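Local coordinates for protein cytosol aminopeptidase (Staphylococcus aureus subsp. aureus, PDB 3KZW) that probably acts as a metal-dependent leucyl aminopeptidase, releasing amino acids one at a time from the N-termini of peptides, at residues 420-431 with 503-514. Residues are numbered along the deposited sequence; the frame is centred on the assembly and turned at random.
Sequences ILQISSEVDEMV and FMIPTIVQWLKQ
E429 reaches across to the first turn of helix 505-512, where its carboxylate takes three hydrogen bonds. OE1 accepts two of them: the hydroxyl OG1 of T507 arrives at 2.6 Å on the anti lone pair, and the backbone N of T507 lies 3.2 Å from E429 OE1 on the syn side, out of the carboxylate plane and well bent (139°). E429 OE2 accepts the straighter third bond, from M504 N at 2.9 Å (156°), again syn and tilted from the plane. M504 is the N-cap residue, so two amides at the start of the helix, before its own i to i-4 bonds begin at I508 N, are satisfied by a buried glutamate; the helix dipole there would probably favour the charged form. E429 approaches F503 with OE2 over one ring face, 3.6 Å above the plane and offset toward the rim, while P506 CD packs against the carboxylate. E429 CG stands anti to the carbonyl carbon, and beyond it the chain runs extended to the helix start. On its own side S424 O accepts from both V427 N and E429 N, which closes the turn after helix 414-426.

Beyond this polar cluster the interface is apolar. I420 CG1 makes a CH-pi contact over the five-membered ring of W511, 4.1 Å from its centroid, whereas I423 CD1 meets the edge of that indole in plane. T507 CG2 touches I420 CG2, and V431 CG2 sits 3.8 Å from M504 SD.

The axes of segments 420-426 and 505-512 pass 8.9 Å apart, their N-to-C directions 121° apart. I420, M504 and W511 also rest on strand 386-391, placing this helix-helix packing, with a glutamate carboxylate hydrogen-bonded to amides at the start of the last helix, against the central mixed sheet of the catalytic alpha/beta domain of the cytosol aminopeptidase family.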
loop_
_atom_site.group_PDB
_atom_site.type_symbol
_atom_site.label_atom_id
_atom_site.label_comp_id
_atom_site.label_asym_id
_atom_site.label_seq_id
_atom_site.Cartn_x
_atom_site.Cartn_y
_atom_site.Cartn_z
ATOM N N ILE A 420 16.508 31.133 23.202
ATOM C CA ILE A 420 16.558 30.830 21.776
ATOM C C ILE A 420 15.162 30.845 21.146
ATOM O O ILE A 420 14.984 31.355 20.034
ATOM C CB ILE A 420 17.306 29.501 21.506
ATOM C CG1 ILE A 420 18.807 29.701 21.735
ATOM C CG2 ILE A 420 17.053 28.993 20.083
ATOM C CD1 ILE A 420 19.587 28.420 21.865
ATOM N N LEU A 421 14.176 30.308 21.867
ATOM C CA LEU A 421 12.786 30.344 21.414
ATOM C C LEU A 421 12.276 31.779 21.282
ATOM O O LEU A 421 11.461 32.073 20.409
ATOM C CB LEU A 421 11.878 29.539 22.351
ATOM C CG LEU A 421 12.052 28.018 22.432
ATOM C CD1 LEU A 421 11.182 27.452 23.541
ATOM C CD2 LEU A 421 11.744 27.329 21.108
ATOM N N GLN A 422 12.764 32.665 22.148
ATOM C CA GLN A 422 12.445 34.091 22.065
ATOM C C GLN A 422 13.128 34.761 20.879
ATOM O O GLN A 422 12.482 35.472 20.106
ATOM C CB GLN A 422 12.824 34.816 23.361
ATOM C CG GLN A 422 11.640 35.158 24.254
ATOM C CD GLN A 422 10.729 36.211 23.637
ATOM O OE1 GLN A 422 11.196 37.234 23.132
ATOM N NE2 GLN A 422 9.421 35.960 23.677
ATOM N N ILE A 423 14.433 34.527 20.748
ATOM C CA ILE A 423 15.243 35.118 19.685
ATOM C C ILE A 423 14.712 34.723 18.306
ATOM O O ILE A 423 14.582 35.570 17.423
ATOM C CB ILE A 423 16.739 34.727 19.833
ATOM C CG1 ILE A 423 17.385 35.519 20.974
ATOM C CG2 ILE A 423 17.503 34.948 18.527
ATOM C CD1 ILE A 423 18.645 34.886 21.539
ATOM N N SER A 424 14.388 33.442 18.144
ATOM C CA SER A 424 13.906 32.914 16.867
ATOM C C SER A 424 12.605 33.573 16.420
ATOM O O SER A 424 12.439 33.878 15.243
ATOM C CB SER A 424 13.738 31.398 16.934
ATOM O OG SER A 424 12.643 31.042 17.755
ATOM N N SER A 425 11.697 33.807 17.364
ATOM C CA SER A 425 10.413 34.440 17.060
ATOM C C SER A 425 10.588 35.901 16.652
ATOM O O SER A 425 9.710 36.485 16.019
ATOM C CB SER A 425 9.452 34.322 18.245
ATOM O OG SER A 425 9.904 35.081 19.351
ATOM N N GLU A 426 11.732 36.476 17.011
ATOM C CA GLU A 426 12.054 37.864 16.682
ATOM C C GLU A 426 12.781 38.011 15.343
ATOM O O GLU A 426 12.822 39.107 14.776
ATOM C CB GLU A 426 12.883 38.496 17.800
ATOM C CG GLU A 426 12.105 38.744 19.086
ATOM C CD GLU A 426 12.996 39.111 20.263
ATOM O OE1 GLU A 426 14.241 39.075 20.113
ATOM O OE2 GLU A 426 12.448 39.433 21.342
ATOM N N VAL A 427 13.352 36.914 14.844
ATOM C CA VAL A 427 14.092 36.929 13.577
ATOM C C VAL A 427 13.412 36.110 12.473
ATOM O O VAL A 427 14.069 35.630 11.544
ATOM C CB VAL A 427 15.581 36.499 13.749
ATOM C CG1 VAL A 427 16.339 37.504 14.614
ATOM C CG2 VAL A 427 15.694 35.088 14.316
ATOM N N ASP A 428 12.090 35.975 12.585
ATOM C CA ASP A 428 11.250 35.295 11.589
ATOM C C ASP A 428 11.641 33.831 11.332
ATOM O O ASP A 428 11.677 33.375 10.187
ATOM C CB ASP A 428 11.191 36.097 10.277
ATOM C CG ASP A 428 10.082 35.628 9.350
ATOM O OD1 ASP A 428 8.942 35.444 9.828
ATOM O OD2 ASP A 428 10.348 35.444 8.141
ATOM N N GLU A 429 11.943 33.104 12.405
ATOM C CA GLU A 429 12.224 31.673 12.318
ATOM C C GLU A 429 11.392 30.904 13.341
ATOM O O GLU A 429 11.581 31.045 14.547
ATOM C CB GLU A 429 13.721 31.381 12.492
ATOM C CG GLU A 429 14.575 31.805 11.299
ATOM C CD GLU A 429 15.958 31.162 11.279
ATOM O OE1 GLU A 429 16.688 31.236 12.295
ATOM O OE2 GLU A 429 16.322 30.594 10.228
ATOM N N MET A 430 10.460 30.098 12.847
ATOM C CA MET A 430 9.560 29.348 13.712
ATOM C C MET A 430 10.228 28.114 14.316
ATOM O O MET A 430 10.543 27.150 13.617
ATOM C CB MET A 430 8.277 28.978 12.966
ATOM C CG MET A 430 7.359 30.163 12.729
ATOM S SD MET A 430 5.779 29.690 12.016
ATOM C CE MET A 430 6.234 29.353 10.310
ATOM N N VAL A 431 10.458 28.173 15.626
ATOM C CA VAL A 431 11.038 27.067 16.385
ATOM C C VAL A 431 10.164 26.827 17.612
ATOM O O VAL A 431 9.822 27.766 18.327
ATOM C CB VAL A 431 12.494 27.368 16.833
ATOM C CG1 VAL A 431 13.131 26.133 17.450
ATOM C CG2 VAL A 431 13.344 27.861 15.664
ATOM N N PHE A 503 18.267 27.550 7.542
ATOM C CA PHE A 503 17.479 27.683 8.764
ATOM C C PHE A 503 18.324 27.553 10.028
ATOM O O PHE A 503 19.249 26.739 10.085
ATOM C CB PHE A 503 16.348 26.649 8.776
ATOM C CG PHE A 503 15.148 27.072 9.571
ATOM C CD1 PHE A 503 14.224 27.966 9.037
ATOM C CD2 PHE A 503 14.940 26.577 10.854
ATOM C CE1 PHE A 503 13.111 28.363 9.772
ATOM C CE2 PHE A 503 13.828 26.968 11.598
ATOM C CZ PHE A 503 12.911 27.861 11.055
ATOM N N MET A 504 17.988 28.372 11.027
ATOM C CA MET A 504 18.673 28.423 12.330
ATOM C C MET A 504 19.871 29.372 12.379
ATOM O O MET A 504 20.191 29.898 13.446
ATOM C CB MET A 504 19.075 27.029 12.846
ATOM C CG MET A 504 17.912 26.109 13.217
ATOM S SD MET A 504 16.703 26.822 14.345
ATOM C CE MET A 504 17.720 27.163 15.790
ATOM N N ILE A 505 20.533 29.581 11.241
ATOM C CA ILE A 505 21.701 30.472 11.175
ATOM C C ILE A 505 21.400 31.876 11.727
ATOM O O ILE A 505 22.148 32.358 12.577
ATOM C CB ILE A 505 22.338 30.534 9.755
ATOM C CG1 ILE A 505 22.812 29.142 9.321
ATOM C CG2 ILE A 505 23.501 31.532 9.720
ATOM C CD1 ILE A 505 23.203 29.038 7.858
ATOM N N PRO A 506 20.301 32.524 11.272
ATOM C CA PRO A 506 19.959 33.830 11.852
ATOM C C PRO A 506 19.740 33.786 13.369
ATOM O O PRO A 506 20.199 34.685 14.075
ATOM C CB PRO A 506 18.650 34.198 11.144
ATOM C CG PRO A 506 18.695 33.457 9.867
ATOM C CD PRO A 506 19.375 32.163 10.181
ATOM N N THR A 507 19.056 32.748 13.850
ATOM C CA THR A 507 18.749 32.595 15.271
ATOM C C THR A 507 20.003 32.413 16.131
ATOM O O THR A 507 20.182 33.117 17.127
ATOM C CB THR A 507 17.751 31.431 15.512
ATOM O OG1 THR A 507 16.509 31.724 14.863
ATOM C CG2 THR A 507 17.494 31.220 17.005
ATOM N N ILE A 508 20.867 31.482 15.736
ATOM C CA ILE A 508 22.063 31.155 16.515
ATOM C C ILE A 508 23.081 32.297 16.511
ATOM O O ILE A 508 23.676 32.599 17.546
ATOM C CB ILE A 508 22.712 29.816 16.053
ATOM C CG1 ILE A 508 21.698 28.664 16.121
ATOM C CG2 ILE A 508 23.968 29.489 16.874
ATOM C CD1 ILE A 508 21.106 28.393 17.513
ATOM N N VAL A 509 23.262 32.931 15.355
ATOM C CA VAL A 509 24.147 34.091 15.239
ATOM C C VAL A 509 23.705 35.206 16.192
ATOM O O VAL A 509 24.529 35.782 16.915
ATOM C CB VAL A 509 24.244 34.607 13.774
ATOM C CG1 VAL A 509 24.878 35.999 13.707
ATOM C CG2 VAL A 509 25.035 33.629 12.921
ATOM N N GLN A 510 22.405 35.487 16.199
ATOM C CA GLN A 510 21.831 36.483 17.097
ATOM C C GLN A 510 22.072 36.121 18.566
ATOM O O GLN A 510 22.382 36.992 19.379
ATOM C CB GLN A 510 20.335 36.657 16.811
ATOM C CG GLN A 510 19.650 37.778 17.591
ATOM C CD GLN A 510 20.286 39.135 17.363
ATOM O OE1 GLN A 510 20.629 39.833 18.319
ATOM N NE2 GLN A 510 20.454 39.515 16.095
ATOM N N TRP A 511 21.934 34.835 18.885
ATOM C CA TRP A 511 22.192 34.324 20.228
ATOM C C TRP A 511 23.667 34.448 20.605
ATOM O O TRP A 511 23.996 34.806 21.740
ATOM C CB TRP A 511 21.729 32.870 20.354
ATOM C CG TRP A 511 21.982 32.284 21.712
ATOM C CD1 TRP A 511 21.224 32.458 22.833
ATOM C CD2 TRP A 511 23.075 31.439 22.092
ATOM N NE1 TRP A 511 21.774 31.770 23.888
ATOM C CE2 TRP A 511 22.911 31.138 23.462
ATOM C CE3 TRP A 511 24.177 30.907 21.408
ATOM C CZ2 TRP A 511 23.810 30.325 24.166
ATOM C CZ3 TRP A 511 25.072 30.099 22.108
ATOM C CH2 TRP A 511 24.881 29.817 23.475
ATOM N N LEU A 512 24.544 34.150 19.649
ATOM C CA LEU A 512 25.991 34.265 19.850
ATOM C C LEU A 512 26.428 35.707 20.078
ATOM O O LEU A 512 27.383 35.958 20.813
ATOM C CB LEU A 512 26.756 33.674 18.662
ATOM C CG LEU A 512 26.815 32.152 18.507
ATOM C CD1 LEU A 512 27.488 31.801 17.194
ATOM C CD2 LEU A 512 27.535 31.487 19.675
ATOM N N LYS A 513 25.726 36.644 19.446
ATOM C CA LYS A 513 25.988 38.074 19.616
ATOM C C LYS A 513 25.715 38.557 21.038
ATOM O O LYS A 513 26.215 39.605 21.446
ATOM C CB LYS A 513 25.149 38.892 18.629
ATOM C CG LYS A 513 25.710 38.953 17.212
ATOM C CD LYS A 513 24.772 39.697 16.261
ATOM C CE LYS A 513 24.727 41.193 16.560
ATOM N NZ LYS A 513 23.760 41.909 15.680
ATOM N N GLN A 514 24.929 37.785 21.786
ATOM C CA GLN A 514 24.503 38.170 23.130
ATOM C C GLN A 514 25.284 37.479 24.256
ATOM O O GLN A 514 24.883 37.545 25.423
ATOM C CB GLN A 514 23.000 37.927 23.288
ATOM C CG GLN A 514 22.136 38.799 22.381
ATOM C CD GLN A 514 20.660 38.430 22.427
ATOM O OE1 GLN A 514 20.214 37.687 23.309
ATOM N NE2 GLN A 514 19.891 38.954 21.476
#